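CalG4 (Micromonospora echinospora, PDB 3IA7) is a GT-B-fold protein, built from two Rossmann-like domains, that carries bound calcium ions. Local coordinates at residues H262-I267 against N282-Q287; L234-G239 against A300-G305; H6-N11 against N101-V106. One frame throughout, in Å; residues are numbered along the deposited sequence.

Contact 1: H262-I267 against N282-Q287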
ATOM      1  N   HIS A 262     -17.995  17.960  -0.368  1.00 17.23           N
ATOM      2  CA  HIS A 262     -17.627  17.198  -1.565  1.00 16.84           C
ATOM      3  C   HIS A 262     -17.589  15.740  -1.181  1.00 17.74           C
ATOM      4  O   HIS A 262     -16.839  15.339  -0.246  1.00 16.52           O
ATOM      5  CB  HIS A 262     -16.284  17.623  -2.143  1.00 16.85           C
ATOM      6  CG  HIS A 262     -15.953  16.894  -3.424  1.00 19.18           C
ATOM      7  ND1 HIS A 262     -16.417  17.310  -4.659  1.00 23.40           N
ATOM      8  CD2 HIS A 262     -15.250  15.762  -3.652  1.00 21.54           C
ATOM      9  CE1 HIS A 262     -15.984  16.477  -5.596  1.00 22.33           C
ATOM     10  NE2 HIS A 262     -15.287  15.525  -5.008  1.00 19.73           N
ATOM     11  N   VAL A 263     -18.376  14.934  -1.897  1.00 17.54           N
ATOM     12  CA  VAL A 263     -18.574  13.515  -1.494  1.00 17.70           C
ATOM     13  C   VAL A 263     -17.898  12.597  -2.524  1.00 16.80           C
ATOM     14  O   VAL A 263     -18.151  12.707  -3.752  1.00 16.40           O
ATOM     15  CB  VAL A 263     -20.102  13.174  -1.340  1.00 18.40           C
ATOM     16  CG1 VAL A 263     -20.302  11.648  -0.973  1.00 16.60           C
ATOM     17  CG2 VAL A 263     -20.752  14.113  -0.270  1.00 18.47           C
ATOM     18  N   VAL A 264     -17.059  11.689  -2.030  1.00 16.32           N
ATOM     19  CA  VAL A 264     -16.471  10.650  -2.886  1.00 17.14           C
ATOM     20  C   VAL A 264     -17.057   9.300  -2.498  1.00 16.83           C
ATOM     21  O   VAL A 264     -16.937   8.891  -1.336  1.00 16.91           O
ATOM     22  CB  VAL A 264     -14.930  10.597  -2.773  1.00 16.72           C
ATOM     23  CG1 VAL A 264     -14.374   9.477  -3.683  1.00 17.02           C
ATOM     24  CG2 VAL A 264     -14.313  11.965  -3.062  1.00 13.90           C
HETATM   25  N   MSE A 265     -17.726   8.659  -3.455  1.00 17.45           N
HETATM   26  CA  MSE A 265     -18.370   7.384  -3.175  1.00 19.67           C
HETATM   27  C   MSE A 265     -17.623   6.296  -3.914  1.00 18.27           C
HETATM   28  O   MSE A 265     -17.487   6.351  -5.143  1.00 20.29           O
HETATM   29  CB  MSE A 265     -19.864   7.395  -3.522  1.00 17.61           C
HETATM   30  CG  MSE A 265     -20.569   8.713  -3.094  1.00 19.11           C
HETATM   31 SE   MSE A 265     -22.468   8.484  -2.983  0.70 22.47          SE
HETATM   32  CE  MSE A 265     -22.759   8.365  -4.966  1.00 14.34           C
ATOM     33  N   ALA A 266     -17.113   5.317  -3.164  1.00 18.68           N
ATOM     34  CA  ALA A 266     -16.455   4.120  -3.732  1.00 18.93           C
ATOM     35  C   ALA A 266     -17.474   2.992  -3.704  1.00 18.90           C
ATOM     36  O   ALA A 266     -17.893   2.538  -2.616  1.00 19.67           O
ATOM     37  CB  ALA A 266     -15.244   3.735  -2.913  1.00 19.85           C
ATOM     38  N   ILE A 267     -17.893   2.553  -4.886  1.00 18.86           N
ATOM     39  CA  ILE A 267     -19.034   1.653  -5.002  1.00 18.60           C
ATOM     40  C   ILE A 267     -18.645   0.190  -5.294  1.00 18.21           C
ATOM     41  O   ILE A 267     -19.488  -0.683  -5.356  1.00 18.04           O
ATOM     42  CB  ILE A 267     -20.112   2.195  -5.996  1.00 18.89           C
ATOM     43  CG1 ILE A 267     -19.651   2.030  -7.467  1.00 17.55           C
ATOM     44  CG2 ILE A 267     -20.531   3.619  -5.654  1.00 20.28           C
ATOM     45  CD1 ILE A 267     -20.694   2.488  -8.500  1.00 18.47           C
ATOM     46  N   ASN A 282     -21.131  18.071  -6.788  1.00 16.10           N
ATOM     47  CA  ASN A 282     -20.199  17.925  -5.644  1.00 16.68           C
ATOM     48  C   ASN A 282     -20.163  16.491  -5.137  1.00 16.40           C
ATOM     49  O   ASN A 282     -19.662  16.200  -4.031  1.00 17.05           O
ATOM     50  CB  ASN A 282     -20.593  18.892  -4.513  1.00 16.52           C
ATOM     51  CG  ASN A 282     -21.972  18.619  -3.987  1.00 18.14           C
ATOM     52  OD1 ASN A 282     -22.866  18.262  -4.759  1.00 14.80           O
ATOM     53  ND2 ASN A 282     -22.179  18.820  -2.670  1.00 18.82           N
ATOM     54  N   VAL A 283     -20.635  15.564  -5.964  1.00 16.48           N
ATOM     55  CA  VAL A 283     -20.590  14.129  -5.609  1.00 16.42           C
ATOM     56  C   VAL A 283     -19.981  13.344  -6.784  1.00 17.44           C
ATOM     57  O   VAL A 283     -20.412  13.513  -7.926  1.00 16.79           O
ATOM     58  CB  VAL A 283     -22.023  13.613  -5.316  1.00 16.87           C
ATOM     59  CG1 VAL A 283     -22.009  12.149  -4.888  1.00 17.77           C
ATOM     60  CG2 VAL A 283     -22.644  14.466  -4.226  1.00 13.75           C
ATOM     61  N   GLU A 284     -18.983  12.511  -6.497  1.00 16.79           N
ATOM     62  CA  GLU A 284     -18.390  11.675  -7.523  1.00 18.35           C
ATOM     63  C   GLU A 284     -18.437  10.206  -7.108  1.00 18.59           C
ATOM     64  O   GLU A 284     -18.238   9.860  -5.929  1.00 18.33           O
ATOM     65  CB  GLU A 284     -16.977  12.135  -7.808  1.00 18.31           C
ATOM     66  CG  GLU A 284     -16.022  12.151  -6.609  1.00 19.62           C
ATOM     67  CD  GLU A 284     -14.649  12.697  -7.029  1.00 19.87           C
ATOM     68  OE1 GLU A 284     -14.121  12.172  -8.021  1.00 19.77           O
ATOM     69  OE2 GLU A 284     -14.110  13.648  -6.408  1.00 19.39           O
ATOM     70  N   ALA A 285     -18.682   9.340  -8.067  1.00 18.16           N
ATOM     71  CA  ALA A 285     -18.747   7.922  -7.755  1.00 18.18           C
ATOM     72  C   ALA A 285     -17.760   7.135  -8.612  1.00 17.05           C
ATOM     73  O   ALA A 285     -17.626   7.404  -9.808  1.00 17.44           O
ATOM     74  CB  ALA A 285     -20.190   7.413  -7.945  1.00 17.98           C
ATOM     75  N   HIS A 286     -17.065   6.172  -7.997  1.00 16.66           N
ATOM     76  CA  HIS A 286     -16.031   5.398  -8.686  1.00 16.74           C
ATOM     77  C   HIS A 286     -16.165   3.975  -8.195  1.00 16.89           C
ATOM     78  O   HIS A 286     -16.440   3.771  -7.009  1.00 17.03           O
ATOM     79  CB  HIS A 286     -14.652   5.866  -8.221  1.00 17.40           C
ATOM     80  CG  HIS A 286     -14.356   7.289  -8.531  1.00 15.68           C
ATOM     81  ND1 HIS A 286     -13.765   7.679  -9.709  1.00 12.88           N
ATOM     82  CD2 HIS A 286     -14.586   8.421  -7.822  1.00 14.40           C
ATOM     83  CE1 HIS A 286     -13.656   8.999  -9.714  1.00 16.84           C
ATOM     84  NE2 HIS A 286     -14.130   9.466  -8.576  1.00 13.09           N
ATOM     85  N   GLN A 287     -15.942   2.997  -9.058  1.00 15.22           N
ATOM     86  CA  GLN A 287     -15.808   1.632  -8.573  1.00 15.67           C
ATOM     87  C   GLN A 287     -14.636   1.502  -7.598  1.00 15.63           C
ATOM     88  O   GLN A 287     -14.794   0.880  -6.557  1.00 16.03           O
ATOM     89  CB  GLN A 287     -15.670   0.637  -9.711  1.00 14.13           C
ATOM     90  CG  GLN A 287     -16.980   0.456 -10.528  1.00 16.01           C
ATOM     91  CD  GLN A 287     -16.935  -0.745 -11.467  1.00 17.68           C
ATOM     92  OE1 GLN A 287     -15.865  -1.151 -11.929  1.00 20.30           O
ATOM     93  NE2 GLN A 287     -18.082  -1.341 -11.717  1.00 19.45           N
TER
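With CG of H262 anti to its backbone N and CG of E284 wedged between its own N and carbonyl carbon (chi1 58°), imidazole and carboxylate are brought together across two neighbouring strands. NE2 of H262 donates to OE2 of E284 at 2.6 Å, a short and nearly straight bond. The acceptor lies in the ring plane, while the carboxylate stands almost perpendicular to the ring (87°) and is met on its anti side. The other oxygen, OE1 of E284, accepts from NE2 of H286 at 2.8 Å, again in the ring plane and on the anti side, so one carboxylate is gripped by two histidines. W224 NE1 adds a second donor to OE2; with three N-H groups converging, the carboxylate is probably favoured in its ionised form. CG2 of V264 lies alongside E284, 3.8 Å from OE2 of E284.

On the face bearing V263 and M265 the contact is apolar. The selenomethionine M265 bends at its third torsion, and its CE reaches V283 CG1 at 3.9 Å and A285 CB at 4.0 Å. Helix 246-256 packs over this face. At the far end of the pair, H286 meets W288 of the second subunit edge-to-face.

Five backbone bonds join the strands, from V263 N to N282 O (2.8 Å) through to I267 N to H286 O (2.8 Å). The strands run parallel, 16° apart, in a six-stranded sheet of order 3-2-1-4-5-6 whose outermost strand within this chain is 283-286, the Rossmann-like arrangement of a GT-B C-terminal domain.

Contact 2: L234-G239 against A300-G305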
ATOM      1  N   LEU A 234     -16.269  14.091   2.402  1.00 16.96           N
ATOM      2  CA  LEU A 234     -16.774  12.846   2.927  1.00 16.29           C
ATOM      3  C   LEU A 234     -16.387  11.699   2.025  1.00 16.16           C
ATOM      4  O   LEU A 234     -16.610  11.763   0.793  1.00 16.93           O
ATOM      5  CB  LEU A 234     -18.300  12.914   3.066  1.00 16.28           C
ATOM      6  CG  LEU A 234     -19.027  11.614   3.502  1.00 17.65           C
ATOM      7  CD1 LEU A 234     -18.685  11.150   4.953  1.00 15.63           C
ATOM      8  CD2 LEU A 234     -20.520  11.752   3.336  1.00 16.68           C
ATOM      9  N   LEU A 235     -15.824  10.632   2.607  1.00 15.67           N
ATOM     10  CA  LEU A 235     -15.666   9.372   1.860  1.00 16.23           C
ATOM     11  C   LEU A 235     -16.792   8.428   2.254  1.00 14.66           C
ATOM     12  O   LEU A 235     -17.046   8.199   3.445  1.00 16.11           O
ATOM     13  CB  LEU A 235     -14.295   8.710   2.130  1.00 16.33           C
ATOM     14  CG  LEU A 235     -14.020   7.302   1.486  1.00 15.85           C
ATOM     15  CD1 LEU A 235     -14.145   7.368   0.017  1.00 14.68           C
ATOM     16  CD2 LEU A 235     -12.631   6.810   1.836  1.00 19.15           C
ATOM     17  N   VAL A 236     -17.446   7.878   1.263  1.00 14.30           N
ATOM     18  CA  VAL A 236     -18.483   6.889   1.462  1.00 14.98           C
ATOM     19  C   VAL A 236     -18.053   5.564   0.802  1.00 16.12           C
ATOM     20  O   VAL A 236     -17.725   5.519  -0.399  1.00 16.68           O
ATOM     21  CB  VAL A 236     -19.830   7.301   0.810  1.00 14.54           C
ATOM     22  CG1 VAL A 236     -20.880   6.179   1.076  1.00 14.98           C
ATOM     23  CG2 VAL A 236     -20.294   8.652   1.348  1.00 11.71           C
ATOM     24  N   SER A 237     -18.057   4.488   1.573  1.00 15.82           N
ATOM     25  CA  SER A 237     -17.669   3.192   0.979  1.00 18.78           C
ATOM     26  C   SER A 237     -18.391   2.059   1.670  1.00 18.90           C
ATOM     27  O   SER A 237     -18.467   2.068   2.884  1.00 18.64           O
ATOM     28  CB  SER A 237     -16.163   3.011   1.155  1.00 18.62           C
ATOM     29  OG  SER A 237     -15.761   1.799   0.547  1.00 25.31           O
ATOM     30  N   LEU A 238     -18.877   1.059   0.933  1.00 19.79           N
ATOM     31  CA  LEU A 238     -19.492  -0.111   1.570  1.00 21.04           C
ATOM     32  C   LEU A 238     -18.703  -1.382   1.296  1.00 22.52           C
ATOM     33  O   LEU A 238     -19.200  -2.490   1.502  1.00 23.05           O
ATOM     34  CB  LEU A 238     -20.929  -0.315   1.063  1.00 21.00           C
ATOM     35  CG  LEU A 238     -21.985   0.770   1.364  1.00 19.68           C
ATOM     36  CD1 LEU A 238     -23.382   0.264   0.884  1.00 19.30           C
ATOM     37  CD2 LEU A 238     -22.005   1.115   2.842  1.00 14.15           C
ATOM     38  N   GLY A 239     -17.484  -1.208   0.807  1.00 24.89           N
ATOM     39  CA  GLY A 239     -16.631  -2.300   0.366  1.00 26.16           C
ATOM     40  C   GLY A 239     -16.971  -2.779  -1.047  1.00 28.62           C
ATOM     41  O   GLY A 239     -17.743  -2.151  -1.791  1.00 28.24           O
ATOM     42  N   ALA A 300     -14.769  13.089   7.542  1.00 11.47           N
ATOM     43  CA  ALA A 300     -15.482  11.944   8.037  1.00 12.90           C
ATOM     44  C   ALA A 300     -15.487  10.877   6.969  1.00 12.21           C
ATOM     45  O   ALA A 300     -15.293  11.171   5.766  1.00 13.26           O
ATOM     46  CB  ALA A 300     -16.983  12.294   8.385  1.00 12.42           C
ATOM     47  N   CYS A 301     -15.820   9.673   7.419  1.00 13.53           N
ATOM     48  CA  CYS A 301     -16.000   8.533   6.504  1.00 14.94           C
ATOM     49  C   CYS A 301     -17.278   7.811   6.869  1.00 15.66           C
ATOM     50  O   CYS A 301     -17.481   7.485   8.051  1.00 17.61           O
ATOM     51  CB  CYS A 301     -14.782   7.586   6.650  1.00 15.10           C
ATOM     52  SG  CYS A 301     -14.886   6.116   5.542  1.00 18.16           S
ATOM     53  N   LEU A 302     -18.120   7.510   5.881  1.00 13.29           N
ATOM     54  CA  LEU A 302     -19.312   6.786   6.103  1.00 13.59           C
ATOM     55  C   LEU A 302     -19.084   5.406   5.515  1.00 14.62           C
ATOM     56  O   LEU A 302     -18.888   5.273   4.292  1.00 14.20           O
ATOM     57  CB  LEU A 302     -20.497   7.472   5.370  1.00 13.98           C
ATOM     58  CG  LEU A 302     -21.866   6.788   5.327  1.00 14.26           C
ATOM     59  CD1 LEU A 302     -22.508   6.534   6.686  1.00 16.70           C
ATOM     60  CD2 LEU A 302     -22.792   7.662   4.475  1.00 13.34           C
ATOM     61  N   THR A 303     -19.127   4.380   6.357  1.00 15.72           N
ATOM     62  CA  THR A 303     -18.626   3.062   5.952  1.00 17.42           C
ATOM     63  C   THR A 303     -19.379   1.944   6.630  1.00 18.15           C
ATOM     64  O   THR A 303     -20.119   2.187   7.580  1.00 16.95           O
ATOM     65  CB  THR A 303     -17.077   2.905   6.199  1.00 19.66           C
ATOM     66  OG1 THR A 303     -16.641   1.647   5.679  1.00 22.47           O
ATOM     67  CG2 THR A 303     -16.744   2.930   7.671  1.00 20.18           C
ATOM     68  N   HIS A 304     -19.224   0.722   6.112  1.00 19.50           N
ATOM     69  CA  HIS A 304     -19.842  -0.483   6.690  1.00 21.91           C
ATOM     70  C   HIS A 304     -19.205  -0.931   8.031  1.00 22.36           C
ATOM     71  O   HIS A 304     -19.875  -1.521   8.881  1.00 25.68           O
ATOM     72  CB  HIS A 304     -19.866  -1.635   5.668  1.00 22.24           C
ATOM     73  CG  HIS A 304     -18.528  -1.923   5.051  1.00 26.01           C
ATOM     74  ND1 HIS A 304     -17.715  -0.930   4.526  1.00 30.99           N
ATOM     75  CD2 HIS A 304     -17.856  -3.087   4.872  1.00 31.01           C
ATOM     76  CE1 HIS A 304     -16.592  -1.467   4.083  1.00 31.67           C
ATOM     77  NE2 HIS A 304     -16.656  -2.777   4.268  1.00 33.66           N
ATOM     78  N   GLY A 305     -17.935  -0.663   8.241  1.00 21.62           N
ATOM     79  CA  GLY A 305     -17.379  -0.895   9.581  1.00 20.84           C
ATOM     80  C   GLY A 305     -16.610  -2.201   9.770  1.00 20.18           C
ATOM     81  O   GLY A 305     -16.400  -2.632  10.896  1.00 19.84           O
TER
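L234-G239 and A300-G305 run parallel, their strand axes 14° apart and 4.7 Å at closest approach, joined by backbone bonds from L235 N to A300 O, L302 N to L235 O and S237 N to L302 O. They are the two central strands of a Rossmann-like parallel sheet, the place where its strand order 3-2-1-4-5-6 changes direction. The bond from L302 N to L235 O, 2.7 Å, is the shortest of the three.

On the face of L234 and V236 the meeting is between branched apolar ends. CD1 of L234 reaches across the strand gap to lie 4.0 Å from A300 CB and 4.1 Å from L302 CB, and it also touches the A300 carbonyl. V236 and L302 lie side by side and point the same way, with V236 CG2 against L302 CD2 at 4.1 Å. C252 of helix 246-256 packs on L302 here. The reverse face pairs L235 CG with C301 SG, looser at 4.3 Å, and F291, V294 and L295 of helix 291-295 close over L235.

Beyond the strands, the loops that follow them come together through H304. Its CG sits between the backbone N and the carbonyl carbon (chi1 52°), which turns the imidazole toward the turn at L238 and G239. ND1 gives a weak bond to S237 O, while Q241 NE2 donates to L238 O. One face of the ring is laid against the L238-G239 peptide, with the carbonyl oxygen L238 O standing 3.5 Å above the plane, over the ring centre of H304.

Contact 3: H6-N11 against N101-V106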
ATOM      1  N   HIS A   6      12.477 -21.723   5.594  1.00  8.82           N
ATOM      2  CA  HIS A   6      11.341 -22.065   4.768  1.00  8.75           C
ATOM      3  C   HIS A   6      10.089 -21.861   5.630  1.00 10.02           C
ATOM      4  O   HIS A   6       9.874 -22.553   6.649  1.00  9.95           O
ATOM      5  CB  HIS A   6      11.420 -23.506   4.254  1.00  7.36           C
ATOM      6  CG  HIS A   6      10.296 -23.859   3.320  1.00  9.23           C
ATOM      7  ND1 HIS A   6      10.036 -25.150   2.913  1.00  7.75           N
ATOM      8  CD2 HIS A   6       9.358 -23.082   2.724  1.00 10.01           C
ATOM      9  CE1 HIS A   6       9.002 -25.149   2.083  1.00 12.39           C
ATOM     10  NE2 HIS A   6       8.574 -23.910   1.947  1.00 11.37           N
ATOM     11  N   ILE A   7       9.290 -20.870   5.251  1.00  9.58           N
ATOM     12  CA  ILE A   7       8.172 -20.502   6.086  1.00 10.60           C
ATOM     13  C   ILE A   7       6.882 -20.772   5.331  1.00  9.91           C
ATOM     14  O   ILE A   7       6.694 -20.250   4.217  1.00 12.38           O
ATOM     15  CB  ILE A   7       8.276 -19.000   6.494  1.00 10.68           C
ATOM     16  CG1 ILE A   7       9.588 -18.761   7.309  1.00 10.91           C
ATOM     17  CG2 ILE A   7       7.011 -18.659   7.317  1.00 11.93           C
ATOM     18  CD1 ILE A   7       9.781 -17.306   7.798  1.00  9.51           C
ATOM     19  N   LEU A   8       5.995 -21.582   5.894  1.00  9.24           N
ATOM     20  CA  LEU A   8       4.705 -21.852   5.224  1.00 10.54           C
ATOM     21  C   LEU A   8       3.566 -21.037   5.843  1.00 10.24           C
ATOM     22  O   LEU A   8       3.431 -21.001   7.089  1.00 12.26           O
ATOM     23  CB  LEU A   8       4.371 -23.327   5.243  1.00 10.09           C
ATOM     24  CG  LEU A   8       2.919 -23.616   4.842  1.00 14.50           C
ATOM     25  CD1 LEU A   8       2.873 -23.674   3.324  1.00 16.21           C
ATOM     26  CD2 LEU A   8       2.473 -24.928   5.420  1.00 22.09           C
ATOM     27  N   PHE A   9       2.799 -20.365   4.989  1.00  9.70           N
ATOM     28  CA  PHE A   9       1.577 -19.680   5.439  1.00 10.79           C
ATOM     29  C   PHE A   9       0.368 -20.513   5.042  1.00 10.60           C
ATOM     30  O   PHE A   9       0.187 -20.882   3.892  1.00 10.44           O
ATOM     31  CB  PHE A   9       1.443 -18.308   4.772  1.00  8.75           C
ATOM     32  CG  PHE A   9       2.280 -17.243   5.371  1.00 11.51           C
ATOM     33  CD1 PHE A   9       3.679 -17.307   5.327  1.00 13.34           C
ATOM     34  CD2 PHE A   9       1.679 -16.121   5.934  1.00  9.37           C
ATOM     35  CE1 PHE A   9       4.470 -16.276   5.883  1.00 13.18           C
ATOM     36  CE2 PHE A   9       2.458 -15.073   6.481  1.00 11.83           C
ATOM     37  CZ  PHE A   9       3.873 -15.169   6.465  1.00 12.39           C
ATOM     38  N   ALA A  10      -0.464 -20.815   6.005  1.00 11.00           N
ATOM     39  CA  ALA A  10      -1.770 -21.463   5.729  1.00 10.66           C
ATOM     40  C   ALA A  10      -2.881 -20.442   5.961  1.00 11.98           C
ATOM     41  O   ALA A  10      -3.035 -19.926   7.110  1.00 11.42           O
ATOM     42  CB  ALA A  10      -1.959 -22.693   6.649  1.00 10.45           C
ATOM     43  N   ASN A  11      -3.677 -20.154   4.922  1.00 10.99           N
ATOM     44  CA  ASN A  11      -4.739 -19.182   5.044  1.00 11.22           C
ATOM     45  C   ASN A  11      -5.980 -19.626   4.267  1.00 11.80           C
ATOM     46  O   ASN A  11      -5.895 -20.463   3.344  1.00 12.32           O
ATOM     47  CB  ASN A  11      -4.305 -17.785   4.538  1.00 10.51           C
ATOM     48  CG  ASN A  11      -5.047 -16.621   5.269  1.00 12.65           C
ATOM     49  OD1 ASN A  11      -6.085 -16.797   5.924  1.00 11.86           O
ATOM     50  ND2 ASN A  11      -4.449 -15.456   5.224  1.00 15.02           N
ATOM     51  N   ASN A 101       9.226 -33.193   2.977  1.00 19.29           N
ATOM     52  CA  ASN A 101      10.062 -31.992   3.111  1.00 17.91           C
ATOM     53  C   ASN A 101       9.378 -30.793   3.786  1.00 17.32           C
ATOM     54  O   ASN A 101       9.190 -29.738   3.159  1.00 17.80           O
ATOM     55  CB  ASN A 101      10.579 -31.594   1.749  1.00 18.72           C
ATOM     56  CG  ASN A 101      11.453 -32.641   1.193  1.00 21.81           C
ATOM     57  OD1 ASN A 101      12.349 -33.087   1.890  1.00 23.92           O
ATOM     58  ND2 ASN A 101      11.165 -33.118  -0.014  1.00 25.35           N
ATOM     59  N   PRO A 102       9.048 -30.943   5.086  1.00 17.02           N
ATOM     60  CA  PRO A 102       8.274 -29.907   5.789  1.00 16.94           C
ATOM     61  C   PRO A 102       9.031 -28.593   5.913  1.00 16.44           C
ATOM     62  O   PRO A 102      10.299 -28.604   5.951  1.00 16.18           O
ATOM     63  CB  PRO A 102       8.087 -30.498   7.189  1.00 17.15           C
ATOM     64  CG  PRO A 102       9.235 -31.431   7.367  1.00 19.23           C
ATOM     65  CD  PRO A 102       9.396 -32.054   5.995  1.00 17.78           C
ATOM     66  N   PRO A 103       8.281 -27.473   6.046  1.00 15.82           N
ATOM     67  CA  PRO A 103       8.905 -26.172   6.233  1.00 15.48           C
ATOM     68  C   PRO A 103       9.499 -26.068   7.647  1.00 15.53           C
ATOM     69  O   PRO A 103       9.216 -26.902   8.484  1.00 15.57           O
ATOM     70  CB  PRO A 103       7.717 -25.200   6.082  1.00 15.82           C
ATOM     71  CG  PRO A 103       6.524 -25.952   6.654  1.00 13.51           C
ATOM     72  CD  PRO A 103       6.794 -27.395   6.105  1.00 16.17           C
ATOM     73  N   ASP A 104      10.227 -25.000   7.927  1.00 14.41           N
ATOM     74  CA  ASP A 104      10.797 -24.724   9.266  1.00 14.25           C
ATOM     75  C   ASP A 104       9.784 -24.105  10.243  1.00 14.35           C
ATOM     76  O   ASP A 104       9.940 -24.181  11.455  1.00 12.31           O
ATOM     77  CB  ASP A 104      11.921 -23.718   9.095  1.00 13.34           C
ATOM     78  CG  ASP A 104      13.036 -24.244   8.231  1.00 15.81           C
ATOM     79  OD1 ASP A 104      13.298 -25.457   8.285  1.00 17.93           O
ATOM     80  OD2 ASP A 104      13.631 -23.448   7.485  1.00 16.23           O
ATOM     81  N   LEU A 105       8.759 -23.466   9.697  1.00 13.73           N
ATOM     82  CA  LEU A 105       7.791 -22.720  10.528  1.00 14.43           C
ATOM     83  C   LEU A 105       6.413 -22.701   9.835  1.00 14.58           C
ATOM     84  O   LEU A 105       6.379 -22.541   8.622  1.00 14.31           O
ATOM     85  CB  LEU A 105       8.282 -21.280  10.707  1.00 15.12           C
ATOM     86  CG  LEU A 105       7.309 -20.383  11.468  1.00 15.45           C
ATOM     87  CD1 LEU A 105       7.233 -20.791  12.986  1.00 15.07           C
ATOM     88  CD2 LEU A 105       7.705 -18.889  11.251  1.00 11.83           C
ATOM     89  N   VAL A 106       5.315 -22.879  10.586  1.00 11.83           N
ATOM     90  CA  VAL A 106       3.940 -22.808  10.054  1.00 13.81           C
ATOM     91  C   VAL A 106       3.326 -21.500  10.544  1.00 13.55           C
ATOM     92  O   VAL A 106       3.316 -21.208  11.763  1.00 15.59           O
ATOM     93  CB  VAL A 106       3.091 -24.031  10.555  1.00 13.05           C
ATOM     94  CG1 VAL A 106       1.598 -23.939  10.143  1.00 14.12           C
ATOM     95  CG2 VAL A 106       3.728 -25.363  10.039  1.00 14.53           C
TER
HETATM   96  O   HOH W   1      11.760 -27.039   3.812  1.00 34.30           O
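H6 meets P103 and D104 through its backbone as well as its ring. H6 N donates almost straight to OD2 of D104 (2.8 Å, 172°), approaching from above the carboxylate plane. H6 O then accepts from D104 N at 2.8 Å, and weakly from L105 N. The imidazole, its CG anti to the backbone N (chi1 -176°), lies against P103: CB of the proline stands over one ring face, 4.0 Å from the centroid of the H6 ring, in a CH-pi contact offset toward the rim. At the ring edge, ND1 of H6 and a water are 2.7 Å apart; the same water donates to P102 O, while H6 NE2 is hydrogen-bonded to T36 OG1 in the adjoining strand.

I7 follows on the opposite side of the strand, its CG2 alongside L105 CD2 at 4.0 Å. L8 returns to the side of P103, pressing CB onto P103 CG at 3.7 Å, and L8 N bonds to L105 O at 2.9 Å in regular parallel fashion. W123 of helix 113-123 packs on L8, P103 and V106.

Strands 6-10 and 105-109 are neighbours at the middle of the parallel seven-stranded sheet of the Rossmann-like N-terminal domain of a GT-B fold. The D104 bonds and the weak L105 bond all fall on H6, while P103 supplies apolar contact to H6 and L8. With both ring nitrogens engaged and one face against proline, the H6 imidazole is probably held in a defined rotation.

In the fold
Contacts 1 and 2 belong to one sheet: strands 262-266 and 233-237 are neighbours, V264 O and A266 N pairing with V236, and contact 1 is nested within the chain loop closed by contact 2. Contact 2 is the buried centre, chiefly apolar; contact 1, on the outermost strand within this chain, is partly buried, with a histidine-carboxylate network and the second subunit close by. Contact 3 belongs to the other, seven-stranded sheet, its centre about 37 Å from that of contact 2, on the opposite side of the chain's centre. Also buried, it joins 6-10 to 105-109 as contact 2 joins 233-237 to 298-303, but at their N-terminal ends, with proline, aspartate and a water added to the backbone bonds.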